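Local coordinates for protein 2-hydroxyisobutyryl-CoA synthetase (Aquincola tertiaricarbonis, PDB 6HDY) that belongs to the ANL superfamily of AMP-binding enzymes and carries the C-terminal domain characteristic of it, at residues V92-K97 and M337-S342; R161-C167 and L188-F193; I402-R406 and V476-L480. One frame throughout, in Å; residues are numbered along the deposited sequence.

Contact 1 (V92-K97 and M337-S342); sequences VPVVKK and MIRLLS
Arg339 reaches across to Val92 and Val94, and its side chain is apolar at its root and polar at its tip. Arg339 CB lies 4.3 Å from Pro93 O, a loose approach. Arg339 CD rests against the isopropyl group of Val92, 3.7 Å from Val92 CB. There the chain bends (chi3 50°), which brings the guanidinium up to the last carbonyl before Pro93. Arg339 NE donates to Val92 O at 2.9 Å, from above the carbonyl plane; NH2 adds a weak bond to the same oxygen. Val94 CG1 lies over one face of the guanidinium, 3.5 Å from Arg339 NH2. The charge is answered by Glu307, which takes NH1 in a salt bridge, while NH2 also donates to Met314 O.

The backbones then join at a single bridge between Val95 and Leu340. Val95 N donates to Arg339 O (2.8 Å), and Leu341 N donates to Val95 O at 2.9 Å. Val95 CG1, anti to its backbone N (chi1 175°), meets Met337 CE at 3.8 Å, the two buried side chains crossing at about a right angle. A water bridges Pro93 O and Ile338 O, another Lys97 N and Leu341 O, where the backbones diverge.

Arg339 has positive phi (63°) and with Leu340 faces Tyr327: a G1 beta bulge in the antiparallel pairing with strand 322-329, with the 92-97 loop added alongside.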
loop_
_atom_site.group_PDB
_atom_site.type_symbol
_atom_site.label_atom_id
_atom_site.label_comp_id
_atom_site.label_asym_id
_atom_site.label_seq_id
_atom_site.Cartn_x
_atom_site.Cartn_y
_atom_site.Cartn_z
ATOM N N VAL A 92 -24.195 -26.484 -13.820
ATOM C CA VAL A 92 -22.850 -25.964 -13.576
ATOM C C VAL A 92 -22.405 -26.235 -12.128
ATOM O O VAL A 92 -23.010 -25.709 -11.187
ATOM C CB VAL A 92 -22.688 -24.475 -13.997
ATOM C CG1 VAL A 92 -21.240 -24.003 -13.864
ATOM C CG2 VAL A 92 -23.202 -24.236 -15.409
ATOM N N PRO A 93 -21.336 -27.054 -11.933
ATOM C CA PRO A 93 -20.848 -27.303 -10.563
ATOM C C PRO A 93 -20.215 -26.051 -9.956
ATOM O O PRO A 93 -19.560 -25.282 -10.675
ATOM C CB PRO A 93 -19.808 -28.410 -10.760
ATOM C CG PRO A 93 -19.290 -28.188 -12.142
ATOM C CD PRO A 93 -20.478 -27.726 -12.940
ATOM N N VAL A 94 -20.420 -25.836 -8.651
ATOM C CA VAL A 94 -19.810 -24.696 -7.972
ATOM C C VAL A 94 -18.297 -24.896 -7.810
ATOM O O VAL A 94 -17.821 -26.021 -7.635
ATOM C CB VAL A 94 -20.459 -24.325 -6.610
ATOM C CG1 VAL A 94 -21.883 -23.841 -6.790
ATOM C CG2 VAL A 94 -20.381 -25.478 -5.600
ATOM N N VAL A 95 -17.558 -23.797 -7.839
ATOM C CA VAL A 95 -16.121 -23.803 -7.594
ATOM C C VAL A 95 -15.943 -23.556 -6.097
ATOM O O VAL A 95 -16.609 -22.692 -5.545
ATOM C CB VAL A 95 -15.394 -22.714 -8.414
ATOM C CG1 VAL A 95 -13.903 -22.649 -8.039
ATOM C CG2 VAL A 95 -15.587 -22.944 -9.915
ATOM N N LYS A 96 -15.078 -24.331 -5.452
ATOM C CA LYS A 96 -14.713 -24.168 -4.045
ATOM C C LYS A 96 -13.306 -23.537 -3.980
ATOM O O LYS A 96 -12.511 -23.713 -4.905
ATOM C CB LYS A 96 -14.725 -25.528 -3.327
ATOM C CG LYS A 96 -16.122 -26.100 -3.083
ATOM C CD LYS A 96 -16.051 -27.531 -2.565
ATOM C CE LYS A 96 -17.393 -28.084 -2.145
ATOM N NZ LYS A 96 -17.311 -29.532 -1.793
ATOM N N LYS A 97 -12.994 -22.813 -2.890
ATOM C CA LYS A 97 -11.663 -22.214 -2.679
ATOM C C LYS A 97 -10.564 -23.315 -2.638
ATOM O O LYS A 97 -9.466 -23.113 -3.161
ATOM C CB LYS A 97 -11.648 -21.351 -1.413
ATOM C CG LYS A 97 -11.836 -19.856 -1.689
ATOM C CD LYS A 97 -13.197 -19.342 -1.249
ATOM C CE LYS A 97 -13.225 -18.904 0.188
ATOM N NZ LYS A 97 -14.486 -19.337 0.855
ATOM N N MET A 337 -14.109 -16.295 -12.379
ATOM C CA MET A 337 -14.779 -17.159 -11.411
ATOM C C MET A 337 -16.184 -17.456 -11.895
ATOM O O MET A 337 -16.965 -16.529 -12.124
ATOM C CB MET A 337 -14.846 -16.499 -10.023
ATOM C CG MET A 337 -13.521 -16.333 -9.304
ATOM S SD MET A 337 -12.516 -17.793 -8.966
ATOM C CE MET A 337 -13.616 -18.943 -8.629
ATOM N N ILE A 338 -16.482 -18.744 -12.110
ATOM C CA ILE A 338 -17.797 -19.169 -12.589
ATOM C C ILE A 338 -18.438 -20.047 -11.534
ATOM O O ILE A 338 -18.060 -21.205 -11.349
ATOM C CB ILE A 338 -17.785 -19.813 -14.012
ATOM C CG1 ILE A 338 -17.025 -18.922 -15.022
ATOM C CG2 ILE A 338 -19.218 -20.084 -14.490
ATOM C CD1 ILE A 338 -16.645 -19.597 -16.272
ATOM N N ARG A 339 -19.418 -19.475 -10.851
ATOM C CA ARG A 339 -20.165 -20.108 -9.777
ATOM C C ARG A 339 -19.245 -20.450 -8.609
ATOM O O ARG A 339 -19.203 -21.586 -8.152
ATOM C CB ARG A 339 -21.028 -21.300 -10.282
ATOM C CG ARG A 339 -22.320 -20.789 -10.863
ATOM C CD ARG A 339 -23.269 -21.822 -11.425
ATOM N NE ARG A 339 -23.558 -22.944 -10.534
ATOM C CZ ARG A 339 -24.512 -22.968 -9.608
ATOM N NH1 ARG A 339 -25.252 -21.890 -9.376
ATOM N NH2 ARG A 339 -24.716 -24.061 -8.891
ATOM N N LEU A 340 -18.506 -19.450 -8.115
ATOM C CA LEU A 340 -17.678 -19.652 -6.921
ATOM C C LEU A 340 -18.567 -19.588 -5.676
ATOM O O LEU A 340 -19.340 -18.638 -5.493
ATOM C CB LEU A 340 -16.504 -18.651 -6.809
ATOM C CG LEU A 340 -15.646 -18.641 -5.508
ATOM C CD1 LEU A 340 -14.789 -19.909 -5.383
ATOM C CD2 LEU A 340 -14.757 -17.392 -5.442
ATOM N N LEU A 341 -18.459 -20.638 -4.850
ATOM C CA LEU A 341 -19.163 -20.791 -3.588
ATOM C C LEU A 341 -18.478 -19.875 -2.542
ATOM O O LEU A 341 -17.280 -20.001 -2.315
ATOM C CB LEU A 341 -19.132 -22.276 -3.163
ATOM C CG LEU A 341 -19.682 -22.637 -1.767
ATOM C CD1 LEU A 341 -21.152 -22.259 -1.631
ATOM C CD2 LEU A 341 -19.512 -24.122 -1.491
ATOM N N SER A 342 -19.224 -18.922 -1.962
ATOM C CA SER A 342 -18.658 -17.989 -0.982
ATOM C C SER A 342 -18.460 -18.632 0.366
ATOM O O SER A 342 -17.469 -18.350 1.038
ATOM C CB SER A 342 -19.531 -16.749 -0.835
ATOM O OG SER A 342 -20.742 -17.072 -0.172
HETATM O O HOH W 1 -18.004 -23.742 -12.357
HETATM O O HOH W 2 -15.600 -22.236 -1.367
#

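Contact 2 (R161-C167 and L188-F193); sequences RPGDLVC and LRAKAF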
loop_
_atom_site.group_PDB
_atom_site.type_symbol
_atom_site.label_atom_id
_atom_site.label_comp_id
_atom_site.label_asym_id
_atom_site.label_seq_id
_atom_site.Cartn_x
_atom_site.Cartn_y
_atom_site.Cartn_z
ATOM N N ARG A 161 -18.179 11.689 -5.623
ATOM C CA ARG A 161 -18.064 12.424 -6.883
ATOM C C ARG A 161 -16.666 12.791 -7.328
ATOM O O ARG A 161 -15.784 12.908 -6.478
ATOM C CB ARG A 161 -18.902 13.722 -6.766
ATOM C CG ARG A 161 -20.418 13.508 -6.648
ATOM C CD ARG A 161 -21.031 12.977 -7.934
ATOM N NE ARG A 161 -22.488 12.785 -7.816
ATOM C CZ ARG A 161 -23.075 11.644 -7.486
ATOM N NH1 ARG A 161 -22.346 10.570 -7.186
ATOM N NH2 ARG A 161 -24.394 11.571 -7.420
ATOM N N PRO A 162 -16.461 13.128 -8.636
ATOM C CA PRO A 162 -15.147 13.634 -9.062
ATOM C C PRO A 162 -14.716 14.829 -8.203
ATOM O O PRO A 162 -15.550 15.673 -7.841
ATOM C CB PRO A 162 -15.393 14.082 -10.510
ATOM C CG PRO A 162 -16.503 13.228 -10.975
ATOM C CD PRO A 162 -17.397 13.068 -9.779
ATOM N N GLY A 163 -13.443 14.840 -7.822
ATOM C CA GLY A 163 -12.878 15.902 -7.005
ATOM C C GLY A 163 -12.998 15.671 -5.522
ATOM O O GLY A 163 -12.349 16.371 -4.749
ATOM N N ASP A 164 -13.844 14.720 -5.100
ATOM C CA ASP A 164 -13.952 14.371 -3.680
ATOM C C ASP A 164 -12.667 13.689 -3.216
ATOM O O ASP A 164 -12.116 12.845 -3.923
ATOM C CB ASP A 164 -15.091 13.389 -3.446
ATOM C CG ASP A 164 -16.482 13.984 -3.379
ATOM O OD1 ASP A 164 -16.599 15.240 -3.239
ATOM O OD2 ASP A 164 -17.453 13.198 -3.381
ATOM N N LEU A 165 -12.204 14.045 -2.020
ATOM C CA LEU A 165 -11.036 13.438 -1.415
ATOM C C LEU A 165 -11.488 12.096 -0.794
ATOM O O LEU A 165 -12.365 12.073 0.086
ATOM C CB LEU A 165 -10.401 14.365 -0.372
ATOM C CG LEU A 165 -9.113 13.804 0.268
ATOM C CD1 LEU A 165 -7.963 13.977 -0.636
ATOM C CD2 LEU A 165 -8.792 14.514 1.552
ATOM N N VAL A 166 -10.914 10.977 -1.295
ATOM C CA VAL A 166 -11.274 9.635 -0.837
ATOM C C VAL A 166 -10.116 9.047 -0.063
ATOM O O VAL A 166 -9.065 8.783 -0.649
ATOM C CB VAL A 166 -11.712 8.705 -2.002
ATOM C CG1 VAL A 166 -12.081 7.306 -1.482
ATOM C CG2 VAL A 166 -12.870 9.312 -2.785
ATOM N N CYS A 167 -10.303 8.838 1.250
ATOM C CA CYS A 167 -9.268 8.221 2.051
ATOM C C CYS A 167 -9.392 6.712 1.992
ATOM O O CYS A 167 -10.380 6.172 2.488
ATOM C CB CYS A 167 -9.295 8.720 3.490
ATOM S SG CYS A 167 -7.943 8.070 4.503
ATOM N N LEU A 188 -13.026 7.326 -10.859
ATOM C CA LEU A 188 -14.088 8.288 -10.521
ATOM C C LEU A 188 -13.601 9.749 -10.662
ATOM O O LEU A 188 -14.410 10.679 -10.610
ATOM C CB LEU A 188 -14.585 8.013 -9.077
ATOM C CG LEU A 188 -15.780 8.837 -8.528
ATOM C CD1 LEU A 188 -16.976 8.867 -9.520
ATOM C CD2 LEU A 188 -16.180 8.324 -7.163
ATOM N N ARG A 189 -12.272 9.941 -10.842
ATOM C CA ARG A 189 -11.612 11.241 -10.906
ATOM C C ARG A 189 -11.732 11.933 -9.535
ATOM O O ARG A 189 -11.812 13.155 -9.433
ATOM C CB ARG A 189 -12.076 12.130 -12.099
ATOM C CG ARG A 189 -12.175 11.412 -13.453
ATOM C CD ARG A 189 -10.832 11.132 -14.098
ATOM N NE ARG A 189 -10.919 10.122 -15.159
ATOM C CZ ARG A 189 -10.214 8.989 -15.186
ATOM N NH1 ARG A 189 -10.346 8.143 -16.198
ATOM N NH2 ARG A 189 -9.346 8.711 -14.213
ATOM N N ALA A 190 -11.740 11.126 -8.467
ATOM C CA ALA A 190 -11.757 11.652 -7.108
ATOM C C ALA A 190 -10.285 11.964 -6.788
ATOM O O ALA A 190 -9.413 11.585 -7.560
ATOM C CB ALA A 190 -12.300 10.582 -6.147
ATOM N N LYS A 191 -10.001 12.673 -5.696
ATOM C CA LYS A 191 -8.617 12.876 -5.258
ATOM C C LYS A 191 -8.309 11.614 -4.411
ATOM O O LYS A 191 -8.741 11.524 -3.254
ATOM C CB LYS A 191 -8.482 14.146 -4.400
ATOM C CG LYS A 191 -8.655 15.441 -5.149
ATOM C CD LYS A 191 -8.778 16.577 -4.149
ATOM C CE LYS A 191 -8.993 17.913 -4.809
ATOM N NZ LYS A 191 -10.196 17.934 -5.688
ATOM N N ALA A 192 -7.675 10.592 -5.022
ATOM C CA ALA A 192 -7.405 9.333 -4.290
ATOM C C ALA A 192 -6.350 9.572 -3.221
ATOM O O ALA A 192 -5.285 10.099 -3.524
ATOM C CB ALA A 192 -6.967 8.227 -5.249
ATOM N N PHE A 193 -6.688 9.270 -1.954
ATOM C CA PHE A 193 -5.785 9.441 -0.817
ATOM C C PHE A 193 -5.449 8.039 -0.215
ATOM O O PHE A 193 -6.060 7.615 0.787
ATOM C CB PHE A 193 -6.403 10.426 0.215
ATOM C CG PHE A 193 -5.632 10.616 1.500
ATOM C CD1 PHE A 193 -4.238 10.576 1.510
ATOM C CD2 PHE A 193 -6.296 10.897 2.692
ATOM C CE1 PHE A 193 -3.522 10.750 2.702
ATOM C CE2 PHE A 193 -5.580 11.106 3.881
ATOM C CZ PHE A 193 -4.198 11.026 3.884
#
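A beta-alpha-beta unit, strand 165-168, helix 176-187 and strand 191-193, brings Leu165, Val166 and Cys167 beside Lys191, Ala192 and Phe193 as parallel neighbours. Val166 N donates to Lys191 O at 3.0 Å, and Val166 O accepts from Phe193 N at 2.8 Å. Before the strand, Pro162 and Gly163 form the centre of a type II turn, proline suiting the first corner and glycine the positive phi of the second. Gly163 N donates to Arg189 O (2.8 Å), at the end of helix 176-187, where Arg189 closes a Schellman motif.

Strand 191-193 is one of the two edge strands of this chain's five-stranded parallel sheet. Lys191 runs extended until a bend at its last torsion (chi4 57°) turns NZ onto an in-plane lone pair of Gly163 O, 2.8 Å away; NZ also donates to Asn118 O of the second subunit. On the face shared with Cys167 and Phe193, Leu165 CD1 packs on Lys191 CB at 3.8 Å, crossing at about a right angle. Cys167 SG lies obliquely to the Phe193 ring, 3.7 Å from Phe193 CD2, a sulfur-aromatic contact. Val166, on the other face with Ala192, reaches back with CG2 to Ala190 CB at 3.6 Å.

Contact 3 (I402-R406 and V476-L480); sequences IVITR and VFRAL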
loop_
_atom_site.group_PDB
_atom_site.type_symbol
_atom_site.label_atom_id
_atom_site.label_comp_id
_atom_site.label_asym_id
_atom_site.label_seq_id
_atom_site.Cartn_x
_atom_site.Cartn_y
_atom_site.Cartn_z
ATOM N N ILE A 402 -15.292 -14.056 22.172
ATOM C CA ILE A 402 -16.165 -15.215 22.342
ATOM C C ILE A 402 -15.190 -16.387 22.509
ATOM O O ILE A 402 -14.280 -16.531 21.687
ATOM C CB ILE A 402 -17.137 -15.414 21.153
ATOM C CG1 ILE A 402 -17.885 -14.112 20.800
ATOM C CG2 ILE A 402 -18.099 -16.564 21.413
ATOM C CD1 ILE A 402 -18.351 -14.054 19.351
ATOM N N VAL A 403 -15.291 -17.130 23.631
ATOM C CA VAL A 403 -14.411 -18.264 23.928
ATOM C C VAL A 403 -15.217 -19.562 23.769
ATOM O O VAL A 403 -16.209 -19.779 24.473
ATOM C CB VAL A 403 -13.637 -18.151 25.278
ATOM C CG1 VAL A 403 -12.786 -19.385 25.533
ATOM C CG2 VAL A 403 -12.761 -16.896 25.312
ATOM N N ILE A 404 -14.831 -20.375 22.770
ATOM C CA ILE A 404 -15.539 -21.614 22.424
ATOM C C ILE A 404 -14.626 -22.830 22.330
ATOM O O ILE A 404 -13.400 -22.728 22.405
ATOM C CB ILE A 404 -16.387 -21.467 21.102
ATOM C CG1 ILE A 404 -15.483 -21.488 19.823
ATOM C CG2 ILE A 404 -17.347 -20.256 21.127
ATOM C CD1 ILE A 404 -16.203 -21.791 18.479
ATOM N N THR A 405 -15.259 -23.987 22.137
ATOM C CA THR A 405 -14.616 -25.251 21.825
ATOM C C THR A 405 -15.431 -25.967 20.751
ATOM O O THR A 405 -16.651 -26.101 20.891
ATOM C CB THR A 405 -14.280 -26.098 23.070
ATOM O OG1 THR A 405 -13.453 -27.168 22.627
ATOM C CG2 THR A 405 -15.524 -26.654 23.804
ATOM N N ARG A 406 -14.785 -26.385 19.665
ATOM C CA ARG A 406 -15.525 -27.140 18.647
ATOM C C ARG A 406 -15.266 -28.639 18.792
ATOM O O ARG A 406 -15.854 -29.438 18.064
ATOM C CB ARG A 406 -15.303 -26.612 17.218
ATOM C CG ARG A 406 -16.141 -25.356 16.950
ATOM C CD ARG A 406 -16.447 -25.138 15.476
ATOM N NE ARG A 406 -16.948 -23.788 15.203
ATOM C CZ ARG A 406 -16.168 -22.737 14.988
ATOM N NH1 ARG A 406 -14.846 -22.860 15.034
ATOM N NH2 ARG A 406 -16.702 -21.546 14.749
ATOM N N VAL A 476 -8.296 -23.001 26.626
ATOM C CA VAL A 476 -8.698 -21.634 26.982
ATOM C C VAL A 476 -10.154 -21.652 27.494
ATOM O O VAL A 476 -10.460 -21.009 28.505
ATOM C CB VAL A 476 -8.458 -20.624 25.810
ATOM C CG1 VAL A 476 -8.995 -19.240 26.143
ATOM C CG2 VAL A 476 -6.974 -20.532 25.470
ATOM N N PHE A 477 -11.033 -22.408 26.791
ATOM C CA PHE A 477 -12.453 -22.584 27.127
ATOM C C PHE A 477 -12.619 -23.204 28.522
ATOM O O PHE A 477 -13.385 -22.682 29.344
ATOM C CB PHE A 477 -13.176 -23.441 26.058
ATOM C CG PHE A 477 -14.639 -23.700 26.349
ATOM C CD1 PHE A 477 -15.618 -22.797 25.943
ATOM C CD2 PHE A 477 -15.039 -24.847 27.030
ATOM C CE1 PHE A 477 -16.970 -23.031 26.221
ATOM C CE2 PHE A 477 -16.392 -25.068 27.318
ATOM C CZ PHE A 477 -17.346 -24.153 26.915
ATOM N N ARG A 478 -11.909 -24.329 28.768
ATOM C CA ARG A 478 -11.970 -25.040 30.035
ATOM C C ARG A 478 -11.423 -24.192 31.171
ATOM O O ARG A 478 -12.092 -24.083 32.194
ATOM C CB ARG A 478 -11.318 -26.425 29.946
ATOM C CG ARG A 478 -12.086 -27.328 28.988
ATOM C CD ARG A 478 -12.188 -28.740 29.475
ATOM N NE ARG A 478 -13.154 -29.503 28.686
ATOM C CZ ARG A 478 -12.877 -30.641 28.059
ATOM N NH1 ARG A 478 -11.656 -31.161 28.121
ATOM N NH2 ARG A 478 -13.819 -31.274 27.374
ATOM N N ALA A 479 -10.285 -23.491 30.944
ATOM C CA ALA A 479 -9.676 -22.591 31.930
ATOM C C ALA A 479 -10.623 -21.465 32.323
ATOM O O ALA A 479 -10.746 -21.168 33.510
ATOM C CB ALA A 479 -8.378 -22.013 31.395
ATOM N N LEU A 480 -11.322 -20.873 31.332
ATOM C CA LEU A 480 -12.270 -19.784 31.551
ATOM C C LEU A 480 -13.522 -20.256 32.304
ATOM O O LEU A 480 -13.892 -19.619 33.292
ATOM C CB LEU A 480 -12.611 -19.040 30.250
ATOM C CG LEU A 480 -13.543 -17.805 30.360
ATOM C CD1 LEU A 480 -13.026 -16.767 31.380
ATOM C CD2 LEU A 480 -13.734 -17.165 29.022
#
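The Phe477 ring carries the Thr405 methyl over one face and has the Val403 carbonyl at its edge. Thr405 CG2 stands 4.0 Å from the Phe477 ring centroid and 19° off the normal, a CH-pi contact displaced toward the rim on the CD2 side. At the rim, Phe477 CD1 is 3.4 Å from Val403 O, close to the ring plane, so the carbonyl meets the weakly positive rim of C-H groups. Ile404 CA approaches obliquely. The Arg406 guanidinium, which takes no part in the helix contact, has Ile404 CD1 over the centre of one face.

Phe477 holds this place because its CG is anti to the backbone N (chi1 179°), which sends the ring out from helix 474-486 toward the segment 402-406. The helix lies against the mixed sheet of the C-terminal domain, in which strand 399-403 runs between 413-419 and 470-471. Val403, at the end of that strand, divides its two methyls. Val403 CG1 presses on the helix backbone, 3.6 Å from Phe477 CA, and touches Val476 CG1 at 3.8 Å. Val403 CG2 goes to Leu480 CD2, also at 3.8 Å, the two side chains crossing at a slant. A beta-branched valine suits a strand and offers the helix a short, broad surface. Leu480, one turn beyond Val476, lies with Phe477 against Leu414 of the neighbouring strand 413-419.

In the fold
Contacts 2 and 3 are buried, whereas contact 1 is partly so, with Lys96 exposed. They hold different elements: contact 1 joins a loop between two helices to a strand of the antiparallel sheet, contact 2 neighbouring strands of the parallel sheet, and contact 3 a strand and the last helix of the C-terminal domain. Backbone hydrogen bonds dominate contact 2; contact 1 adds an arginine and bridging waters to its few; contact 3 has no hydrogen bond and relies on apolar and CH-pi packing. The centres of contacts 2 and 3 are 45 Å apart, on opposite sides of the chain's centre. In contact 1 the Ser342 side chain comes within about 5 Å of the bound adenylate of (3S)-3-hydroxybutanoic acid.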